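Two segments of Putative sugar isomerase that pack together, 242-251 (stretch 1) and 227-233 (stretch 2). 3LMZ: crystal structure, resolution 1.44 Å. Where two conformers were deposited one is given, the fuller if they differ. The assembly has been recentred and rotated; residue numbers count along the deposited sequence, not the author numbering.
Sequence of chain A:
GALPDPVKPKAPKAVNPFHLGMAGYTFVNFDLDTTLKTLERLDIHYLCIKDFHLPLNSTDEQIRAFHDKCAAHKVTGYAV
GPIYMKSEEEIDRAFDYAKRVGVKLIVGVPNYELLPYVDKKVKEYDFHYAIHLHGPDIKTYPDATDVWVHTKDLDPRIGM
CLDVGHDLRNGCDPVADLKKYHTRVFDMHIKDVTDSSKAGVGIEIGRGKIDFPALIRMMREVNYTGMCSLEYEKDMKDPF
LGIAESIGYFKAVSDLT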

# COMPACT_ATOMS: atom_id res chain seq x y z
N GLY A 242 -0.28 3.82 -7.29
CA GLY A 242 -1.15 4.53 -6.37
C GLY A 242 -2.31 3.71 -5.85
O GLY A 242 -2.70 3.79 -4.68
N ILE A 243 -2.88 2.91 -6.75
CA ILE A 243 -3.92 1.93 -6.38
C ILE A 243 -3.37 1.02 -5.28
O ILE A 243 -3.95 0.87 -4.20
CB ILE A 243 -4.40 1.11 -7.59
CG1 ILE A 243 -5.21 1.97 -8.57
CG2 ILE A 243 -5.24 -0.04 -7.06
CD1 ILE A 243 -5.35 1.29 -9.95
N ALA A 244 -2.18 0.49 -5.50
CA ALA A 244 -1.61 -0.53 -4.56
C ALA A 244 -1.20 0.06 -3.23
O ALA A 244 -1.53 -0.48 -2.19
CB ALA A 244 -0.40 -1.23 -5.23
N GLU A 245 -0.62 1.28 -3.26
CA GLU A 245 -0.31 1.95 -2.00
C GLU A 245 -1.58 2.24 -1.23
O GLU A 245 -1.66 2.04 -0.02
CB GLU A 245 0.42 3.28 -2.24
CG GLU A 245 0.76 4.04 -0.96
CD GLU A 245 1.50 5.36 -1.16
OE1 GLU A 245 2.08 5.53 -2.28
OE2 GLU A 245 1.53 6.14 -0.19
N SER A 246 -2.63 2.71 -1.92
CA SER A 246 -3.86 3.05 -1.25
C SER A 246 -4.50 1.81 -0.60
O SER A 246 -5.04 1.88 0.54
CB SER A 246 -4.85 3.62 -2.25
OG SER A 246 -4.48 4.87 -2.80
N ILE A 247 -4.47 0.67 -1.29
CA ILE A 247 -5.00 -0.58 -0.80
C ILE A 247 -4.20 -1.04 0.43
O ILE A 247 -4.77 -1.50 1.45
CB ILE A 247 -5.07 -1.64 -1.94
CG1 ILE A 247 -6.17 -1.28 -2.95
CG2 ILE A 247 -5.23 -3.04 -1.33
CD1 ILE A 247 -7.60 -1.18 -2.41
N GLY A 248 -2.88 -0.97 0.35
CA GLY A 248 -2.08 -1.31 1.52
C GLY A 248 -2.37 -0.50 2.75
O GLY A 248 -2.50 -1.02 3.81
N TYR A 249 -2.47 0.82 2.57
CA TYR A 249 -2.76 1.70 3.67
C TYR A 249 -4.14 1.32 4.25
O TYR A 249 -4.36 1.17 5.45
CB TYR A 249 -2.70 3.15 3.27
CG TYR A 249 -2.54 4.13 4.43
CD1 TYR A 249 -3.60 4.46 5.21
CD2 TYR A 249 -1.29 4.69 4.73
CE1 TYR A 249 -3.43 5.33 6.33
CE2 TYR A 249 -1.12 5.53 5.79
CZ TYR A 249 -2.18 5.84 6.60
OH TYR A 249 -1.99 6.67 7.67
N PHE A 250 -5.15 1.15 3.40
CA PHE A 250 -6.51 0.87 3.85
C PHE A 250 -6.58 -0.50 4.52
O PHE A 250 -7.33 -0.70 5.51
CB PHE A 250 -7.48 0.91 2.66
CG PHE A 250 -8.93 0.80 3.06
CD1 PHE A 250 -9.62 1.90 3.50
CD2 PHE A 250 -9.57 -0.41 3.03
CE1 PHE A 250 -10.96 1.81 3.89
CE2 PHE A 250 -10.90 -0.52 3.44
CZ PHE A 250 -11.57 0.58 3.88
N LYS A 251 -5.86 -1.51 4.00
CA LYS A 251 -5.85 -2.82 4.65
C LYS A 251 -5.33 -2.68 6.11
O LYS A 251 -5.87 -3.24 7.05
CB LYS A 251 -4.99 -3.83 3.90
CG LYS A 251 -5.63 -4.40 2.64
CD LYS A 251 -4.64 -5.34 1.93
CE LYS A 251 -5.21 -6.01 0.70
NZ LYS A 251 -4.23 -6.99 0.08
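Stretch 2 (227-233) MCSLEYE

Stretch 2 begins as a β-strand, residues 227 to 230, and then runs on through residues 231 to 233 in a loop that stays fairly extended, phi and psi turning away from strand values only at Glu233. It lies against the helix of stretch 1 in a nearly antiparallel sense: the N-to-C directions of strand and helix make an angle of 149°, and their axes come no closer than 10.7 Å. That spacing leaves room for a layer of side chains between the two backbones, and no hydrogen bond crosses it. Because the directions are opposed, the start of stretch 2 meets the later turns of the helix and its end meets the earlier ones.

Met227, present as selenomethionine, is out of reach of the helix. Contact starts at Cys228, whose CA-to-CB bond points toward the helix. Its CB lies 4.3 Å from CZ of Phe250, a loose apolar contact at the tip of a long aromatic side chain. Phe250, with chi1 near t, spans the distance, so a small residue such as cysteine is enough on the strand side. Ser229 follows the alternation of a β-strand and points away; its hydroxyl is hydrogen-bonded elsewhere in the structure, which suits a polar residue on the far side of the strand.

Leu230 points toward the helix again and has the largest area covered by the other stretch, 70 Å². With chi1 at t and chi2 at p, it brings CD2 to 3.7 Å from CD1 of Ile247 and 3.9 Å from CG2 of Ile243. These two isoleucines are one helical turn apart, so a single methyl, CD2, can touch both. Ser246 completes the surroundings, its CB 4.2 Å from Leu230 CD2. Ile247 leaves its backbone sideways, but the end of its side chain comes nearer to the strand, and this helps to bridge the 8.0 Å between the CA atoms of Ile247 and Leu230.

Glu231 is out of reach of the helix, and both its carboxylate oxygens find hydrogen bonds elsewhere in the structure. Tyr232 returns toward the helix, where the backbones draw closer: its CA is 6.4 Å from CA of Ile243. One face of its ring is covered by Ile243 N and Gly242 C, while its CD2 packs 3.8 Å from CG1 of Ile243. The broad, flat ring can thus lie against helix backbone as well as side chain. Its OH reaches to 3.5 Å from CA of Gly242, and glycine fits this place exactly, since an ideal CB there would lie only 2.2 Å from Tyr232 OH, a clash. Ser246 OG comes within 3.6 Å of Tyr232 CE1 but directs a hydrogen bond within the helix, to Gly242 O at 2.8 Å; with its hydroxyl paired there and also elsewhere in the structure, this small side chain can be buried next to Tyr232. Glu233, partly exposed, makes no contact with the helix.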

# COMPACT_ATOMS: atom_id res chain seq x y z
N MSE A 227 -20.04 -2.74 0.42
CA MSE A 227 -18.69 -2.71 -0.11
C MSE A 227 -18.14 -1.30 0.05
O MSE A 227 -18.82 -0.30 -0.03
CB MSE A 227 -18.61 -3.06 -1.60
CG MSE A 227 -18.56 -4.56 -1.87
SE MSE A 227 -20.13 -5.44 -1.11
CE MSE A 227 -19.77 -7.20 -1.76
N CYS A 228 -16.82 -1.28 0.27
CA CYS A 228 -15.99 -0.07 0.31
C CYS A 228 -15.12 -0.31 -0.92
O CYS A 228 -14.25 -1.18 -0.90
CB CYS A 228 -15.13 -0.04 1.57
SG CYS A 228 -15.94 0.04 3.15
N SER A 229 -15.42 0.44 -1.98
CA SER A 229 -14.86 0.25 -3.31
C SER A 229 -13.93 1.40 -3.65
O SER A 229 -14.31 2.58 -3.62
CB SER A 229 -15.99 0.13 -4.31
OG SER A 229 -16.54 -1.17 -4.12
N LEU A 230 -12.66 1.07 -3.88
CA LEU A 230 -11.70 2.10 -4.20
C LEU A 230 -11.92 2.70 -5.55
O LEU A 230 -11.98 2.02 -6.56
CB LEU A 230 -10.24 1.56 -4.10
CG LEU A 230 -9.13 2.52 -4.55
CD1 LEU A 230 -9.04 3.73 -3.66
CD2 LEU A 230 -7.76 1.79 -4.69
N GLU A 231 -12.10 4.01 -5.57
CA GLU A 231 -12.22 4.77 -6.81
C GLU A 231 -11.06 5.74 -6.89
O GLU A 231 -11.06 6.84 -6.32
CB GLU A 231 -13.56 5.50 -6.90
CG GLU A 231 -13.80 6.10 -8.27
CD GLU A 231 -15.22 6.58 -8.46
OE1 GLU A 231 -15.66 7.46 -7.66
OE2 GLU A 231 -15.87 6.10 -9.40
N TYR A 232 -10.01 5.28 -7.54
CA TYR A 232 -8.72 5.98 -7.59
C TYR A 232 -8.61 6.87 -8.81
O TYR A 232 -8.61 6.37 -9.94
CB TYR A 232 -7.53 5.00 -7.57
CG TYR A 232 -6.24 5.68 -7.31
CD1 TYR A 232 -5.99 6.20 -6.06
CD2 TYR A 232 -5.27 5.79 -8.26
CE1 TYR A 232 -4.78 6.92 -5.79
CE2 TYR A 232 -4.03 6.44 -7.99
CZ TYR A 232 -3.83 7.04 -6.78
OH TYR A 232 -2.63 7.69 -6.52
N GLU A 233 -8.59 8.21 -8.60
CA GLU A 233 -8.71 9.20 -9.68
C GLU A 233 -7.51 10.12 -9.76
O GLU A 233 -7.58 11.31 -9.94
CB GLU A 233 -9.98 10.05 -9.48
CG GLU A 233 -11.24 9.18 -9.36
CD GLU A 233 -12.53 9.91 -8.94
OE1 GLU A 233 -12.58 10.85 -8.04
OE2 GLU A 233 -13.55 9.44 -9.51